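Local coordinates for protein YgiW (Escherichia coli, PDB 1NNX) that is of unknown function but is a small periplasmic protein of the bacterial OB-fold family, at residues 23-35 with 55-67. Numbering follows the deposited sequence. Where two conformers were deposited one is given.
Sequences GSVTTVESAKSLR and YVFKDASGTINVD. With SO4 (sulfate ion), chain B.
Asp59 and Ser61 reach from the turn between two hairpin strands to the first N-H groups of the short helix 28-31. Val28 N points at Asp59 OD2 (2.9 Å, N-H...O 166°), coming in on the syn side but tilted out of the carboxylate plane. One residue on, Glu29 N donates to Ser61 OG at 2.9 Å, again almost straight. That hydroxyl in turn donates to the syn lone pair of Asp59 OD1, and Ser61 N meets the same oxygen from above the carboxylate plane, closing an Asx turn; serine and carboxylate thus fix each other's rotation. Ser61 OG sits between its backbone N and carbonyl carbon (chi1 72°), where it can serve both partners.

Under the polar layer, Val28 splits its two methyls. CG2 lies 3.6 Å from Phe57 CE2, at the ring edge and in its plane, while CG1 packs over the Gly62-Thr63 backbone and against Ile64 CB at 3.7 Å. Lys32, extended beyond CG, runs past Ile64 in the opposite sense, its NZ salt-bridged to Glu29 OE2 (3.0 Å) and hydrogen-bonded to sulfate O3 at 2.6 Å. Thr63 N donates to that same O3 and Thr63 OG1 to O1 of this ion, probably from the crystallisation liquor. The hairpin turn thus supplies side-chain acceptors to a helical turn N-capped by Thr27, and Val28 packs onto the OB-fold sheet, where Phe57 also touches Leu42 and Ile86.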
ATOM      1  N   GLY A  23     -12.693  -7.091  -2.672  1.00 41.97           N
ATOM      2  CA  GLY A  23     -13.416  -6.084  -3.509  1.00 37.35           C
ATOM      3  C   GLY A  23     -13.402  -4.690  -2.916  1.00 32.31           C
ATOM      4  O   GLY A  23     -13.475  -3.690  -3.643  1.00 35.40           O
ATOM      5  N   SER A  24     -13.292  -4.590  -1.596  1.00 31.85           N
ATOM      6  CA  SER A  24     -13.276  -3.276  -0.979  1.00 25.36           C
ATOM      7  C   SER A  24     -11.917  -2.588  -1.088  1.00 17.85           C
ATOM      8  O   SER A  24     -10.860  -3.196  -0.828  1.00 20.24           O
ATOM      9  CB  SER A  24     -13.630  -3.322   0.515  1.00 28.92           C
ATOM     10  OG  SER A  24     -14.937  -3.825   0.754  1.00 37.77           O
ATOM     11  N   VAL A  25     -11.989  -1.331  -1.466  1.00 14.91           N
ATOM     12  CA  VAL A  25     -10.820  -0.441  -1.513  1.00 14.11           C
ATOM     13  C   VAL A  25     -10.934   0.443  -0.298  1.00 14.47           C
ATOM     14  O   VAL A  25     -11.972   1.109  -0.141  1.00 17.25           O
ATOM     15  CB  VAL A  25     -10.800   0.439  -2.764  1.00 12.68           C
ATOM     16  CG1 VAL A  25      -9.625   1.439  -2.695  1.00 18.16           C
ATOM     17  CG2 VAL A  25     -10.659  -0.455  -3.997  1.00 18.07           C
ATOM     18  N   THR A  26      -9.928   0.491   0.554  1.00 14.08           N
ATOM     19  CA  THR A  26      -9.915   1.251   1.781  1.00 13.74           C
ATOM     20  C   THR A  26      -9.174   2.555   1.581  1.00 16.99           C
ATOM     21  O   THR A  26      -8.209   2.635   0.832  1.00 17.11           O
ATOM     22  CB  THR A  26      -9.203   0.418   2.857  1.00 15.04           C
ATOM     23  OG1 THR A  26      -9.920  -0.832   3.062  1.00 18.02           O
ATOM     24  CG2 THR A  26      -9.017   1.186   4.218  1.00 22.02           C
ATOM     25  N   THR A  27      -9.568   3.597   2.291  1.00 13.10           N
ATOM     26  CA  THR A  27      -8.864   4.865   2.144  1.00 13.35           C
ATOM     27  C   THR A  27      -7.552   4.823   2.931  1.00 11.09           C
ATOM     28  O   THR A  27      -7.423   4.084   3.921  1.00 13.74           O
ATOM     29  CB  THR A  27      -9.719   6.053   2.715  1.00 12.08           C
ATOM     30  OG1 THR A  27      -9.869   5.870   4.109  1.00 15.61           O
ATOM     31  CG2 THR A  27     -11.105   6.106   2.009  1.00 16.28           C
ATOM     32  N   VAL A  28      -6.574   5.585   2.420  1.00 13.37           N
ATOM     33  CA  VAL A  28      -5.272   5.672   3.126  1.00 15.64           C
ATOM     34  C   VAL A  28      -5.428   6.111   4.583  1.00 15.17           C
ATOM     35  O   VAL A  28      -4.889   5.493   5.479  1.00 15.50           O
ATOM     36  CB  VAL A  28      -4.329   6.629   2.437  1.00 16.51           C
ATOM     37  CG1 VAL A  28      -3.143   6.959   3.401  1.00 16.75           C
ATOM     38  CG2 VAL A  28      -3.804   5.959   1.155  1.00 18.14           C
ATOM     39  N   GLU A  29      -6.265   7.133   4.812  1.00 12.97           N
ATOM     40  CA  GLU A  29      -6.447   7.617   6.159  1.00 17.94           C
ATOM     41  C   GLU A  29      -7.010   6.580   7.096  1.00 17.82           C
ATOM     42  O   GLU A  29      -6.531   6.421   8.235  1.00 21.62           O
ATOM     43  CB  GLU A  29      -7.034   9.052   6.292  0.66 23.79           C
ATOM     44  CG  GLU A  29      -6.724   9.782   7.707  0.66 27.65           C
ATOM     45  CD  GLU A  29      -5.259  10.065   7.909  0.66 33.82           C
ATOM     46  OE1 GLU A  29      -4.845  10.191   9.083  0.66 38.29           O
ATOM     47  OE2 GLU A  29      -4.525  10.172   6.895  0.66 32.10           O
ATOM     48  N   SER A  30      -7.998   5.784   6.647  1.00 15.11           N
ATOM     49  CA  SER A  30      -8.497   4.785   7.524  1.00 13.56           C
ATOM     50  C   SER A  30      -7.557   3.568   7.692  1.00 15.00           C
ATOM     51  O   SER A  30      -7.566   2.931   8.727  1.00 18.75           O
ATOM     52  CB  SER A  30      -9.922   4.337   7.132  1.00 17.69           C
ATOM     53  OG  SER A  30      -9.932   3.619   5.939  1.00 17.32           O
ATOM     54  N   ALA A  31      -6.752   3.274   6.660  1.00 14.29           N
ATOM     55  CA  ALA A  31      -5.815   2.169   6.759  1.00 17.04           C
ATOM     56  C   ALA A  31      -4.820   2.420   7.877  1.00 16.77           C
ATOM     57  O   ALA A  31      -4.365   1.476   8.522  1.00 18.82           O
ATOM     58  CB  ALA A  31      -5.083   1.995   5.433  1.00 15.16           C
ATOM     59  N   LYS A  32      -4.511   3.665   8.133  1.00 17.97           N
ATOM     60  CA  LYS A  32      -3.573   3.963   9.210  1.00 21.31           C
ATOM     61  C   LYS A  32      -4.104   3.557  10.557  1.00 25.36           C
ATOM     62  O   LYS A  32      -3.335   3.344  11.524  1.00 27.29           O
ATOM     63  CB  LYS A  32      -3.249   5.448   9.272  1.00 20.02           C
ATOM     64  CG  LYS A  32      -2.594   5.978   8.102  1.00 24.41           C
ATOM     65  CD  LYS A  32      -2.257   7.433   8.403  1.00 27.82           C
ATOM     66  CE  LYS A  32      -1.835   8.100   7.131  1.00 28.49           C
ATOM     67  NZ  LYS A  32      -1.637   9.562   7.266  1.00 26.12           N
ATOM     68  N   SER A  33      -5.412   3.429  10.651  1.00 22.08           N
ATOM     69  CA  SER A  33      -6.037   3.083  11.936  1.00 25.87           C
ATOM     70  C   SER A  33      -6.233   1.615  12.132  1.00 25.61           C
ATOM     71  O   SER A  33      -6.701   1.170  13.171  1.00 25.52           O
ATOM     72  CB  SER A  33      -7.423   3.756  12.070  1.00 29.55           C
ATOM     73  OG  SER A  33      -8.431   3.105  11.260  1.00 34.02           O
ATOM     74  N   LEU A  34      -5.863   0.816  11.141  1.00 17.88           N
ATOM     75  CA  LEU A  34      -6.168  -0.585  11.264  1.00 19.56           C
ATOM     76  C   LEU A  34      -5.119  -1.286  12.100  1.00 16.74           C
ATOM     77  O   LEU A  34      -4.008  -0.751  12.294  1.00 21.36           O
ATOM     78  CB  LEU A  34      -6.216  -1.206   9.852  1.00 21.42           C
ATOM     79  CG  LEU A  34      -7.329  -0.704   8.930  1.00 21.57           C
ATOM     80  CD1 LEU A  34      -7.225  -1.296   7.576  1.00 20.85           C
ATOM     81  CD2 LEU A  34      -8.675  -1.157   9.499  1.00 28.60           C
ATOM     82  N   ARG A  35      -5.459  -2.462  12.560  1.00 20.48           N
ATOM     83  CA  ARG A  35      -4.534  -3.253  13.339  1.00 22.26           C
ATOM     84  C   ARG A  35      -3.361  -3.751  12.501  1.00 21.52           C
ATOM     85  O   ARG A  35      -3.482  -3.972  11.283  1.00 20.46           O
ATOM     86  CB  ARG A  35      -5.001  -4.446  14.197  0.50 24.27           C
ATOM     87  CG  ARG A  35      -4.019  -4.720  15.435  0.50 33.77           C
ATOM     88  CD  ARG A  35      -4.687  -5.503  16.566  0.50 34.43           C
ATOM     89  NE  ARG A  35      -3.948  -5.410  17.828  0.50 38.23           N
ATOM     90  CZ  ARG A  35      -2.631  -5.552  17.947  0.50 36.01           C
ATOM     91  NH1 ARG A  35      -2.071  -5.454  19.143  0.50 38.74           N
ATOM     92  NH2 ARG A  35      -1.864  -5.778  16.883  0.50 35.04           N
ATOM     93  N   TYR A  55       8.368   3.989  -0.482  1.00 14.15           N
ATOM     94  CA  TYR A  55       7.711   5.004  -1.294  1.00 14.51           C
ATOM     95  C   TYR A  55       6.592   5.688  -0.596  1.00 14.12           C
ATOM     96  O   TYR A  55       6.063   5.137   0.350  1.00 15.37           O
ATOM     97  CB  TYR A  55       7.158   4.366  -2.580  1.00 15.23           C
ATOM     98  CG  TYR A  55       8.165   3.636  -3.465  1.00 11.70           C
ATOM     99  CD1 TYR A  55       8.702   4.269  -4.591  1.00 12.68           C
ATOM    100  CD2 TYR A  55       8.580   2.356  -3.137  1.00 14.89           C
ATOM    101  CE1 TYR A  55       9.667   3.604  -5.410  1.00 15.72           C
ATOM    102  CE2 TYR A  55       9.540   1.671  -3.939  1.00 15.84           C
ATOM    103  CZ  TYR A  55      10.069   2.312  -5.062  1.00 17.88           C
ATOM    104  OH  TYR A  55      11.036   1.656  -5.815  1.00 19.58           O
ATOM    105  N   VAL A  56       6.237   6.875  -1.072  1.00 14.45           N
ATOM    106  CA  VAL A  56       5.069   7.572  -0.503  1.00 14.47           C
ATOM    107  C   VAL A  56       3.864   7.363  -1.434  1.00 12.76           C
ATOM    108  O   VAL A  56       3.945   7.598  -2.642  1.00 14.56           O
ATOM    109  CB  VAL A  56       5.307   9.083  -0.379  1.00 14.45           C
ATOM    110  CG1 VAL A  56       4.060   9.796   0.261  1.00 19.40           C
ATOM    111  CG2 VAL A  56       6.531   9.318   0.614  1.00 20.46           C
ATOM    112  N   PHE A  57       2.775   6.866  -0.857  1.00 13.07           N
ATOM    113  CA  PHE A  57       1.535   6.602  -1.593  1.00 11.18           C
ATOM    114  C   PHE A  57       0.487   7.618  -1.115  1.00 14.25           C
ATOM    115  O   PHE A  57       0.290   7.791   0.065  1.00 14.80           O
ATOM    116  CB  PHE A  57       1.106   5.179  -1.268  1.00 12.77           C
ATOM    117  CG  PHE A  57      -0.147   4.778  -1.967  1.00 14.53           C
ATOM    118  CD1 PHE A  57      -0.157   4.299  -3.261  1.00 16.50           C
ATOM    119  CD2 PHE A  57      -1.348   4.854  -1.270  1.00 16.27           C
ATOM    120  CE1 PHE A  57      -1.374   3.863  -3.857  1.00 19.06           C
ATOM    121  CE2 PHE A  57      -2.541   4.422  -1.871  1.00 20.51           C
ATOM    122  CZ  PHE A  57      -2.519   3.928  -3.155  1.00 16.70           C
ATOM    123  N   LYS A  58      -0.196   8.238  -2.066  1.00 13.29           N
ATOM    124  CA  LYS A  58      -1.205   9.264  -1.746  1.00 11.93           C
ATOM    125  C   LYS A  58      -2.538   8.983  -2.407  1.00 15.89           C
ATOM    126  O   LYS A  58      -2.617   8.559  -3.532  1.00 15.66           O
ATOM    127  CB  LYS A  58      -0.654  10.611  -2.202  1.00 18.26           C
ATOM    128  CG  LYS A  58      -1.519  11.837  -1.951  1.00 23.27           C
ATOM    129  CD  LYS A  58      -0.847  13.022  -2.602  1.00 27.66           C
ATOM    130  CE  LYS A  58      -1.538  14.338  -2.342  1.00 35.70           C
ATOM    131  NZ  LYS A  58      -0.681  15.460  -2.824  1.00 37.79           N
ATOM    132  N   ASP A  59      -3.581   9.187  -1.632  1.00 14.75           N
ATOM    133  CA  ASP A  59      -4.966   9.136  -2.191  1.00 16.12           C
ATOM    134  C   ASP A  59      -5.609  10.421  -1.681  1.00 16.83           C
ATOM    135  O   ASP A  59      -4.999  11.261  -1.021  1.00 18.35           O
ATOM    136  CB  ASP A  59      -5.779   7.859  -1.903  1.00 16.80           C
ATOM    137  CG  ASP A  59      -6.293   7.709  -0.504  1.00 19.79           C
ATOM    138  OD1 ASP A  59      -6.105   8.617   0.328  1.00 19.72           O
ATOM    139  OD2 ASP A  59      -6.926   6.645  -0.251  1.00 19.62           O
ATOM    140  N   ALA A  60      -6.884  10.624  -2.041  1.00 18.15           N
ATOM    141  CA  ALA A  60      -7.521  11.849  -1.590  1.00 20.77           C
ATOM    142  C   ALA A  60      -7.609  12.079  -0.070  1.00 19.75           C
ATOM    143  O   ALA A  60      -7.817  13.212   0.372  1.00 23.61           O
ATOM    144  CB  ALA A  60      -8.922  11.890  -2.165  1.00 22.33           C
ATOM    145  N   SER A  61      -7.493  11.029   0.731  1.00 17.33           N
ATOM    146  CA  SER A  61      -7.582  11.135   2.160  1.00 16.80           C
ATOM    147  C   SER A  61      -6.277  11.334   2.927  1.00 19.75           C
ATOM    148  O   SER A  61      -6.319  11.718   4.072  1.00 21.99           O
ATOM    149  CB  SER A  61      -8.280   9.905   2.720  1.00 18.22           C
ATOM    150  OG  SER A  61      -7.447   8.705   2.659  1.00 17.71           O
ATOM    151  N   GLY A  62      -5.135  11.066   2.298  1.00 17.15           N
ATOM    152  CA  GLY A  62      -3.882  11.174   3.040  1.00 18.47           C
ATOM    153  C   GLY A  62      -2.768  10.421   2.349  1.00 15.70           C
ATOM    154  O   GLY A  62      -2.905   9.955   1.203  1.00 15.43           O
ATOM    155  N   THR A  63      -1.626  10.370   3.019  1.00 14.82           N
ATOM    156  CA  THR A  63      -0.453   9.650   2.452  1.00 13.93           C
ATOM    157  C   THR A  63       0.041   8.632   3.454  1.00 14.37           C
ATOM    158  O   THR A  63      -0.197   8.726   4.691  1.00 15.98           O
ATOM    159  CB  THR A  63       0.730  10.589   2.121  1.00 18.63           C
ATOM    160  OG1 THR A  63       1.221  11.205   3.339  1.00 26.34           O
ATOM    161  CG2 THR A  63       0.323  11.638   1.073  1.00 18.96           C
ATOM    162  N   ILE A  64       0.717   7.599   2.941  1.00 12.63           N
ATOM    163  CA  ILE A  64       1.237   6.557   3.799  1.00 12.83           C
ATOM    164  C   ILE A  64       2.454   6.000   3.093  1.00 12.41           C
ATOM    165  O   ILE A  64       2.528   5.993   1.826  1.00 15.02           O
ATOM    166  CB  ILE A  64       0.191   5.436   4.034  1.00 13.80           C
ATOM    167  CG1 ILE A  64       0.688   4.481   5.127  1.00 14.35           C
ATOM    168  CG2 ILE A  64      -0.161   4.682   2.701  1.00 14.86           C
ATOM    169  CD1 ILE A  64      -0.420   3.465   5.549  1.00 18.19           C
ATOM    170  N   ASN A  65       3.396   5.503   3.878  1.00 13.06           N
ATOM    171  CA  ASN A  65       4.588   4.919   3.254  1.00 12.11           C
ATOM    172  C   ASN A  65       4.289   3.463   2.881  1.00 13.50           C
ATOM    173  O   ASN A  65       3.584   2.778   3.614  1.00 14.85           O
ATOM    174  CB  ASN A  65       5.785   4.960   4.234  1.00 14.24           C
ATOM    175  CG  ASN A  65       6.223   6.366   4.536  1.00 16.19           C
ATOM    176  OD1 ASN A  65       6.016   7.293   3.731  1.00 22.10           O
ATOM    177  ND2 ASN A  65       6.881   6.538   5.702  1.00 21.61           N
ATOM    178  N   VAL A  66       4.811   3.027   1.744  1.00 11.47           N
ATOM    179  CA  VAL A  66       4.593   1.667   1.268  1.00 12.25           C
ATOM    180  C   VAL A  66       5.943   1.027   0.884  1.00 12.30           C
ATOM    181  O   VAL A  66       6.861   1.689   0.357  1.00 15.22           O
ATOM    182  CB  VAL A  66       3.609   1.612   0.077  1.00 11.99           C
ATOM    183  CG1 VAL A  66       2.226   2.237   0.518  1.00 13.09           C
ATOM    184  CG2 VAL A  66       4.109   2.370  -1.145  1.00 13.31           C
ATOM    185  N   ASP A  67       6.083  -0.236   1.228  1.00 12.66           N
ATOM    186  CA  ASP A  67       7.318  -0.989   0.893  1.00 13.86           C
ATOM    187  C   ASP A  67       7.037  -1.842  -0.321  1.00 14.79           C
ATOM    188  O   ASP A  67       6.197  -2.727  -0.263  1.00 15.78           O
ATOM    189  CB  ASP A  67       7.722  -1.861   2.090  1.00 18.23           C
ATOM    190  CG  ASP A  67       8.931  -2.800   1.802  1.00 30.49           C
ATOM    191  OD1 ASP A  67       9.533  -3.263   2.801  1.00 41.66           O
ATOM    192  OD2 ASP A  67       9.269  -3.100   0.628  1.00 35.93           O
TER
HETATM  193  S   SO4 B 501      -1.064  12.878   5.737  1.00 27.42           S
HETATM  194  O1  SO4 B 501      -0.549  13.315   4.429  1.00 34.65           O
HETATM  195  O2  SO4 B 501      -1.962  13.944   6.232  1.00 39.85           O
HETATM  196  O3  SO4 B 501      -1.805  11.608   5.686  1.00 26.95           O
HETATM  197  O4  SO4 B 501       0.124  12.697   6.626  1.00 35.69           O
HETATM  198  O   HOH W   1      -7.277   4.043  -1.261  1.00 15.68           O